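Local coordinates for AA10A (Thermobifida fusca, PDB 5UIZ), which is a copper-dependent lytic polysaccharide monooxygenase of family AA10 that probably cleaves crystalline polysaccharide, most likely cellulose, by oxidation, at residues N132-H137 against V189-R194; L172-G177 against I185-H190. All coordinates share one frame; numbering follows the deposited sequence.

Contact 1 of 2, residues N132-H137 against V189-R194; sequences NTFTIH and VHAPNR
Phe134 and Val189 form a hydrogen-bonded antiparallel pair where strands 133-140 and 184-190 meet in one sheet of the LPMO beta-sandwich. Phe134 N reaches Val189 O at 3.0 Å, and Val189 N returns to Phe134 O at 2.8 Å. On the inner face Val189 CG2 sits over the Phe134 ring, toward its rim, with CZ the nearest ring atom at 3.3 Å; Phe134 CG lies between the backbone N and the carbonyl carbon (chi1 62°), which starts the ring toward that methyl. Ala191 CB meets the same ring at its edge. Thr133 and His190 make the neighbouring non-hydrogen-bonded pair, their side chains on the outer face, where Thr133 OG1 lies in the imidazole plane and hydrogen-bonds His190 ND1 at 2.8 Å.

Beyond the strand end, Ala191 N bonds to Asn132 O, and the Asn132 amide pins the loop that follows. Its ND2 gives one nearly straight bond to Ala191 O (2.8 Å, 175° at the hydrogen) and a second to Arg194 O, both close to the amide plane. Farther out, Arg194 NE and NH2 bond to Thr154 O and Val153 O of strand 146-154, while Arg194 NH1 closes the turn onto Pro192 O at 2.7 Å.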
ATOM      1  N   ASN A 132       1.997 -15.693   8.685  1.00 21.48           N
ATOM      2  CA  ASN A 132       2.685 -15.889   7.413  1.00 21.72           C
ATOM      3  C   ASN A 132       1.742 -16.165   6.283  1.00 21.13           C
ATOM      4  O   ASN A 132       2.022 -15.792   5.168  1.00 21.55           O
ATOM      5  CB  ASN A 132       3.794 -16.940   7.504  1.00 21.58           C
ATOM      6  CG  ASN A 132       4.965 -16.430   8.333  1.00 22.46           C
ATOM      7  OD1 ASN A 132       4.984 -16.596   9.553  1.00 23.60           O
ATOM      8  ND2 ASN A 132       5.903 -15.728   7.688  1.00 20.96           N
ATOM      9  N   THR A 133       0.600 -16.760   6.578  1.00 22.92           N
ATOM     10  CA  THR A 133      -0.451 -16.916   5.590  1.00 24.07           C
ATOM     11  C   THR A 133      -1.518 -15.934   5.991  1.00 22.79           C
ATOM     12  O   THR A 133      -1.937 -15.964   7.126  1.00 21.84           O
ATOM     13  CB  THR A 133      -0.949 -18.361   5.587  1.00 25.74           C
ATOM     14  OG1 THR A 133       0.129 -19.166   5.077  1.00 30.94           O
ATOM     15  CG2 THR A 133      -2.166 -18.526   4.732  1.00 24.44           C
ATOM     16  N   PHE A 134      -1.889 -15.029   5.080  1.00 21.90           N
ATOM     17  CA  PHE A 134      -2.874 -13.994   5.384  1.00 23.33           C
ATOM     18  C   PHE A 134      -3.673 -13.690   4.146  1.00 21.62           C
ATOM     19  O   PHE A 134      -3.288 -14.092   3.020  1.00 18.49           O
ATOM     20  CB  PHE A 134      -2.215 -12.729   5.961  1.00 25.55           C
ATOM     21  CG  PHE A 134      -1.250 -12.051   5.025  1.00 25.15           C
ATOM     22  CD1 PHE A 134       0.069 -12.474   4.939  1.00 23.65           C
ATOM     23  CD2 PHE A 134      -1.660 -10.999   4.240  1.00 23.92           C
ATOM     24  CE1 PHE A 134       0.954 -11.879   4.063  1.00 24.50           C
ATOM     25  CE2 PHE A 134      -0.774 -10.400   3.351  1.00 24.82           C
ATOM     26  CZ  PHE A 134       0.534 -10.843   3.261  1.00 25.09           C
ATOM     27  N   THR A 135      -4.795 -13.015   4.372  1.00 20.10           N
ATOM     28  CA  THR A 135      -5.735 -12.625   3.311  1.00 23.51           C
ATOM     29  C   THR A 135      -5.607 -11.146   2.942  1.00 23.62           C
ATOM     30  O   THR A 135      -5.569 -10.253   3.777  1.00 26.40           O
ATOM     31  CB  THR A 135      -7.210 -12.956   3.723  1.00 25.70           C
ATOM     32  OG1 THR A 135      -7.328 -14.380   3.930  1.00 27.42           O
ATOM     33  CG2 THR A 135      -8.214 -12.525   2.647  1.00 23.88           C
ATOM     34  N   ILE A 136      -5.565 -10.897   1.649  1.00 25.25           N
ATOM     35  CA  ILE A 136      -5.640  -9.569   1.135  1.00 22.80           C
ATOM     36  C   ILE A 136      -7.068  -9.302   0.744  1.00 24.15           C
ATOM     37  O   ILE A 136      -7.626 -10.022  -0.080  1.00 23.73           O
ATOM     38  CB  ILE A 136      -4.755  -9.401  -0.078  1.00 23.85           C
ATOM     39  CG1 ILE A 136      -3.299  -9.767   0.308  1.00 25.15           C
ATOM     40  CG2 ILE A 136      -4.939  -8.003  -0.660  1.00 22.58           C
ATOM     41  CD1 ILE A 136      -2.209  -8.767  -0.023  1.00 25.63           C
ATOM     42  N   HIS A 137      -7.647  -8.247   1.316  1.00 21.51           N
ATOM     43  CA  HIS A 137      -8.998  -7.807   0.961  1.00 18.95           C
ATOM     44  C   HIS A 137      -8.925  -6.393   0.309  1.00 17.99           C
ATOM     45  O   HIS A 137      -8.512  -5.384   0.927  1.00 14.94           O
ATOM     46  CB  HIS A 137      -9.859  -7.855   2.217  1.00 17.97           C
ATOM     47  CG  HIS A 137     -11.185  -7.230   2.066  1.00 17.01           C
ATOM     48  ND1 HIS A 137     -11.886  -6.746   3.142  1.00 16.41           N
ATOM     49  CD2 HIS A 137     -11.943  -6.993   0.966  1.00 16.89           C
ATOM     50  CE1 HIS A 137     -13.031  -6.252   2.711  1.00 17.14           C
ATOM     51  NE2 HIS A 137     -13.075  -6.356   1.391  1.00 17.34           N
ATOM     52  N   VAL A 189      -2.471 -15.325   0.649  1.00 19.79           N
ATOM     53  CA  VAL A 189      -1.113 -15.363   0.165  1.00 18.26           C
ATOM     54  C   VAL A 189      -0.304 -15.949   1.314  1.00 18.28           C
ATOM     55  O   VAL A 189      -0.724 -15.925   2.451  1.00 17.44           O
ATOM     56  CB  VAL A 189      -0.595 -13.981  -0.216  1.00 18.79           C
ATOM     57  CG1 VAL A 189      -1.580 -13.234  -1.093  1.00 18.89           C
ATOM     58  CG2 VAL A 189      -0.262 -13.162   0.999  1.00 20.73           C
ATOM     59  N   HIS A 190       0.863 -16.463   0.989  1.00 18.10           N
ATOM     60  CA  HIS A 190       1.754 -16.967   1.969  1.00 18.85           C
ATOM     61  C   HIS A 190       3.060 -16.269   1.785  1.00 17.80           C
ATOM     62  O   HIS A 190       3.595 -16.241   0.663  1.00 18.48           O
ATOM     63  CB  HIS A 190       1.948 -18.487   1.824  1.00 19.00           C
ATOM     64  CG  HIS A 190       2.958 -19.004   2.771  1.00 18.78           C
ATOM     65  ND1 HIS A 190       2.721 -19.065   4.129  1.00 19.96           N
ATOM     66  CD2 HIS A 190       4.254 -19.331   2.596  1.00 20.08           C
ATOM     67  CE1 HIS A 190       3.801 -19.504   4.744  1.00 19.58           C
ATOM     68  NE2 HIS A 190       4.761 -19.628   3.843  1.00 23.02           N
ATOM     69  N   ALA A 191       3.589 -15.711   2.879  1.00 18.49           N
ATOM     70  CA  ALA A 191       4.890 -15.015   2.821  1.00 19.44           C
ATOM     71  C   ALA A 191       5.874 -15.738   3.708  1.00 20.04           C
ATOM     72  O   ALA A 191       5.854 -15.544   4.925  1.00 20.86           O
ATOM     73  CB  ALA A 191       4.762 -13.578   3.277  1.00 21.64           C
ATOM     74  N   PRO A 192       6.745 -16.547   3.106  1.00 20.28           N
ATOM     75  CA  PRO A 192       7.551 -17.487   3.881  1.00 21.91           C
ATOM     76  C   PRO A 192       8.722 -16.815   4.572  1.00 23.57           C
ATOM     77  O   PRO A 192       9.212 -15.807   4.074  1.00 21.42           O
ATOM     78  CB  PRO A 192       8.096 -18.450   2.826  1.00 21.64           C
ATOM     79  CG  PRO A 192       8.028 -17.688   1.532  1.00 21.86           C
ATOM     80  CD  PRO A 192       6.836 -16.781   1.651  1.00 20.86           C
ATOM     81  N   ASN A 193       9.159 -17.386   5.691  1.00 24.19           N
ATOM     82  CA  ASN A 193      10.422 -17.009   6.333  1.00 28.79           C
ATOM     83  C   ASN A 193      10.462 -15.539   6.785  1.00 29.72           C
ATOM     84  O   ASN A 193      11.482 -14.868   6.628  1.00 38.45           O
ATOM     85  CB  ASN A 193      11.616 -17.330   5.402  1.00 30.11           C
ATOM     86  CG  ASN A 193      11.671 -18.794   5.014  1.00 34.22           C
ATOM     87  OD1 ASN A 193      11.609 -19.654   5.879  1.00 40.26           O
ATOM     88  ND2 ASN A 193      11.765 -19.084   3.712  1.00 36.57           N
ATOM     89  N   ARG A 194       9.345 -15.049   7.312  1.00 28.78           N
ATOM     90  CA  ARG A 194       9.244 -13.686   7.780  1.00 26.20           C
ATOM     91  C   ARG A 194       8.726 -13.612   9.183  1.00 25.72           C
ATOM     92  O   ARG A 194       7.793 -14.315   9.573  1.00 21.80           O
ATOM     93  CB  ARG A 194       8.386 -12.846   6.850  1.00 25.39           C
ATOM     94  CG  ARG A 194       9.175 -12.449   5.589  1.00 24.12           C
ATOM     95  CD  ARG A 194       8.296 -12.503   4.414  1.00 23.56           C
ATOM     96  NE  ARG A 194       8.903 -11.967   3.197  1.00 23.05           N
ATOM     97  CZ  ARG A 194       9.236 -12.658   2.120  1.00 23.07           C
ATOM     98  NH1 ARG A 194       9.101 -13.983   2.040  1.00 23.61           N
ATOM     99  NH2 ARG A 194       9.675 -12.005   1.073  1.00 25.29           N
TER

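Contact 2 of 2, residues L172-G177 against I185-H190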
ATOM      1  N   LEU A 172       8.540 -11.209  -4.694  1.00 18.67           N
ATOM      2  CA  LEU A 172       7.211 -11.548  -5.155  1.00 20.18           C
ATOM      3  C   LEU A 172       6.804 -12.829  -4.472  1.00 19.68           C
ATOM      4  O   LEU A 172       7.545 -13.812  -4.546  1.00 18.33           O
ATOM      5  CB  LEU A 172       7.248 -11.714  -6.667  1.00 22.02           C
ATOM      6  CG  LEU A 172       5.935 -12.119  -7.316  1.00 23.56           C
ATOM      7  CD1 LEU A 172       4.922 -11.023  -7.136  1.00 24.53           C
ATOM      8  CD2 LEU A 172       6.221 -12.375  -8.790  1.00 25.59           C
ATOM      9  N   VAL A 173       5.730 -12.775  -3.677  1.00 18.79           N
ATOM     10  CA  VAL A 173       5.234 -13.955  -2.967  1.00 18.43           C
ATOM     11  C   VAL A 173       3.892 -14.508  -3.527  1.00 17.31           C
ATOM     12  O   VAL A 173       3.455 -15.590  -3.132  1.00 15.76           O
ATOM     13  CB  VAL A 173       5.041 -13.708  -1.465  1.00 18.84           C
ATOM     14  CG1 VAL A 173       6.332 -13.331  -0.818  1.00 19.81           C
ATOM     15  CG2 VAL A 173       3.983 -12.675  -1.166  1.00 20.18           C
ATOM     16  N   HIS A 174       3.220 -13.705  -4.343  1.00 16.64           N
ATOM     17  CA  HIS A 174       1.956 -14.070  -4.889  1.00 17.53           C
ATOM     18  C   HIS A 174       1.626 -13.355  -6.163  1.00 17.27           C
ATOM     19  O   HIS A 174       1.906 -12.175  -6.360  1.00 17.43           O
ATOM     20  CB  HIS A 174       0.840 -13.887  -3.874  1.00 18.07           C
ATOM     21  CG  HIS A 174      -0.367 -14.694  -4.193  1.00 19.69           C
ATOM     22  ND1 HIS A 174      -0.505 -16.009  -3.804  1.00 22.33           N
ATOM     23  CD2 HIS A 174      -1.493 -14.374  -4.874  1.00 20.58           C
ATOM     24  CE1 HIS A 174      -1.677 -16.461  -4.227  1.00 24.48           C
ATOM     25  NE2 HIS A 174      -2.299 -15.480  -4.870  1.00 23.65           N
ATOM     26  N   GLN A 175       0.992 -14.097  -7.049  1.00 19.24           N
ATOM     27  CA  GLN A 175       0.567 -13.611  -8.323  1.00 21.48           C
ATOM     28  C   GLN A 175      -0.788 -14.290  -8.582  1.00 23.50           C
ATOM     29  O   GLN A 175      -0.914 -15.501  -8.478  1.00 25.76           O
ATOM     30  CB  GLN A 175       1.556 -14.002  -9.385  1.00 24.50           C
ATOM     31  CG  GLN A 175       0.996 -13.760 -10.775  1.00 27.94           C
ATOM     32  CD  GLN A 175       1.663 -14.609 -11.809  1.00 30.48           C
ATOM     33  OE1 GLN A 175       2.707 -15.191 -11.552  1.00 41.60           O
ATOM     34  NE2 GLN A 175       1.082 -14.686 -12.970  1.00 29.56           N
ATOM     35  N   THR A 176      -1.787 -13.501  -8.907  1.00 21.76           N
ATOM     36  CA  THR A 176      -3.093 -14.024  -9.288  1.00 20.54           C
ATOM     37  C   THR A 176      -3.299 -13.841 -10.773  1.00 19.31           C
ATOM     38  O   THR A 176      -2.572 -13.116 -11.420  1.00 21.98           O
ATOM     39  CB  THR A 176      -4.247 -13.283  -8.573  1.00 18.75           C
ATOM     40  OG1 THR A 176      -4.480 -11.994  -9.170  1.00 17.09           O
ATOM     41  CG2 THR A 176      -4.005 -13.166  -7.113  1.00 20.00           C
ATOM     42  N   GLY A 177      -4.353 -14.463 -11.280  1.00 20.85           N
ATOM     43  CA  GLY A 177      -4.871 -14.166 -12.604  1.00 22.26           C
ATOM     44  C   GLY A 177      -5.994 -13.122 -12.438  1.00 24.03           C
ATOM     45  O   GLY A 177      -6.063 -12.419 -11.379  1.00 20.08           O
ATOM     46  N   ILE A 185     -12.775  -8.008  -3.389  1.00 21.08           N
ATOM     47  CA  ILE A 185     -11.939  -9.083  -3.926  1.00 21.52           C
ATOM     48  C   ILE A 185     -11.043  -9.490  -2.805  1.00 22.34           C
ATOM     49  O   ILE A 185     -10.489  -8.634  -2.091  1.00 21.56           O
ATOM     50  CB  ILE A 185     -11.112  -8.617  -5.099  1.00 22.62           C
ATOM     51  CG1 ILE A 185     -12.036  -8.307  -6.301  1.00 24.45           C
ATOM     52  CG2 ILE A 185     -10.109  -9.690  -5.500  1.00 24.59           C
ATOM     53  CD1 ILE A 185     -11.367  -7.699  -7.544  1.00 23.18           C
ATOM     54  N   GLN A 186     -10.942 -10.788  -2.591  1.00 24.18           N
ATOM     55  CA  GLN A 186      -9.997 -11.288  -1.607  1.00 25.55           C
ATOM     56  C   GLN A 186      -9.372 -12.594  -1.991  1.00 22.88           C
ATOM     57  O   GLN A 186      -9.975 -13.361  -2.708  1.00 20.70           O
ATOM     58  CB  GLN A 186     -10.646 -11.401  -0.244  1.00 31.10           C
ATOM     59  CG  GLN A 186     -11.702 -12.476  -0.138  1.00 36.58           C
ATOM     60  CD  GLN A 186     -12.232 -12.573   1.255  1.00 42.41           C
ATOM     61  OE1 GLN A 186     -12.357 -11.557   1.913  1.00 47.62           O
ATOM     62  NE2 GLN A 186     -12.572 -13.798   1.714  1.00 47.98           N
ATOM     63  N   PHE A 187      -8.151 -12.796  -1.516  1.00 20.80           N
ATOM     64  CA  PHE A 187      -7.339 -13.990  -1.806  1.00 20.07           C
ATOM     65  C   PHE A 187      -6.251 -14.115  -0.732  1.00 18.96           C
ATOM     66  O   PHE A 187      -5.870 -13.133  -0.122  1.00 18.57           O
ATOM     67  CB  PHE A 187      -6.710 -13.925  -3.192  1.00 20.04           C
ATOM     68  CG  PHE A 187      -5.894 -12.684  -3.443  1.00 18.70           C
ATOM     69  CD1 PHE A 187      -4.543 -12.662  -3.154  1.00 19.04           C
ATOM     70  CD2 PHE A 187      -6.472 -11.556  -3.976  1.00 18.86           C
ATOM     71  CE1 PHE A 187      -3.792 -11.523  -3.388  1.00 19.35           C
ATOM     72  CE2 PHE A 187      -5.743 -10.420  -4.183  1.00 18.48           C
ATOM     73  CZ  PHE A 187      -4.389 -10.408  -3.872  1.00 19.21           C
ATOM     74  N   THR A 188      -5.790 -15.321  -0.520  1.00 18.28           N
ATOM     75  CA  THR A 188      -4.874 -15.674   0.545  1.00 19.48           C
ATOM     76  C   THR A 188      -3.478 -15.846  -0.044  1.00 19.41           C
ATOM     77  O   THR A 188      -3.319 -16.395  -1.119  1.00 18.67           O
ATOM     78  CB  THR A 188      -5.330 -16.995   1.208  1.00 20.78           C
ATOM     79  OG1 THR A 188      -6.719 -16.893   1.534  1.00 23.70           O
ATOM     80  CG2 THR A 188      -4.546 -17.288   2.465  1.00 20.65           C
ATOM     81  N   VAL A 189      -2.471 -15.325   0.649  1.00 19.79           N
ATOM     82  CA  VAL A 189      -1.113 -15.363   0.165  1.00 18.26           C
ATOM     83  C   VAL A 189      -0.304 -15.949   1.314  1.00 18.28           C
ATOM     84  O   VAL A 189      -0.724 -15.925   2.451  1.00 17.44           O
ATOM     85  CB  VAL A 189      -0.595 -13.981  -0.216  1.00 18.79           C
ATOM     86  CG1 VAL A 189      -1.580 -13.234  -1.093  1.00 18.89           C
ATOM     87  CG2 VAL A 189      -0.262 -13.162   0.999  1.00 20.73           C
ATOM     88  N   HIS A 190       0.863 -16.463   0.989  1.00 18.10           N
ATOM     89  CA  HIS A 190       1.754 -16.967   1.969  1.00 18.85           C
ATOM     90  C   HIS A 190       3.060 -16.269   1.785  1.00 17.80           C
ATOM     91  O   HIS A 190       3.595 -16.241   0.663  1.00 18.48           O
ATOM     92  CB  HIS A 190       1.948 -18.487   1.824  1.00 19.00           C
ATOM     93  CG  HIS A 190       2.958 -19.004   2.771  1.00 18.78           C
ATOM     94  ND1 HIS A 190       2.721 -19.065   4.129  1.00 19.96           N
ATOM     95  CD2 HIS A 190       4.254 -19.331   2.596  1.00 20.08           C
ATOM     96  CE1 HIS A 190       3.801 -19.504   4.744  1.00 19.58           C
ATOM     97  NE2 HIS A 190       4.761 -19.628   3.843  1.00 23.02           N
TER
HETATM   98  O   HOH W   1       1.173 -16.933  -1.859  1.00 23.49           O
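His174 packs on Val189 and Phe187 where the edge strands 170-175 and 184-190 of two different sheets of the beta-sandwich come alongside each other; the axes of 172-175 and 185-190 run roughly antiparallel and approach to 6.3 Å. Side chains and one water, rather than direct backbone bonds, join them. On its own sheet, strand 170-175 carries a classic beta bulge, with Val173 and His174 both facing Val151.

The apolar contacts are mostly CH-pi. Val189 CG1 lies over one face of the His174 imidazole, toward its rim, 3.6 Å from His174 CG. Thr176 CG2 stands almost squarely over the centre of the Phe187 ring, 4.0 Å from the centroid and 8° off the normal, and also lies at the edge of the imidazole in its plane. The His174 and Phe187 rings are nearly parallel (13°) but slid apart, so they scarcely overlap; His174 CD2 comes to 3.9 Å from Phe187 CD1.

Among the polar groups, Thr176 OG1 lies between the backbone N and the carbonyl carbon (chi1 76°) and bonds to Gly177 O and to Phe149 N of strand 146-154. At the His190 end, Val173 CB rests against His190 O at 3.6 Å. The polar link is a bridging water in the plane of the His174 ring at its edge, hydrogen-bonded to ND1, so the water ties ND1 to the backbones of both strands. It donates to Val173 O at 2.9 Å and accepts from His190 N at 2.9 Å, while His174 ND1 lies 2.7 Å from its oxygen.

Overall arrangement
The centres of contacts 1 and 2 lie about 9 Å apart, and both use strand 184-190, sharing Val189 and His190. Along the chain, strand 133-140 comes first, then 170-175, then 184-190, which therefore closes both contacts. Contact 1 is lateral: it pairs 184-190 with 133-140, the middle strand of a three-stranded sheet. Contact 2 is edge to edge, bringing 184-190, an outermost strand of that sheet, beside 170-175, which pairs with 146-154 in the other sheet. A probable hydrogen bond from Ile136 N to Phe187 O joins the two directly. Together they close one margin of the sandwich, away from the copper held by His37 and His144.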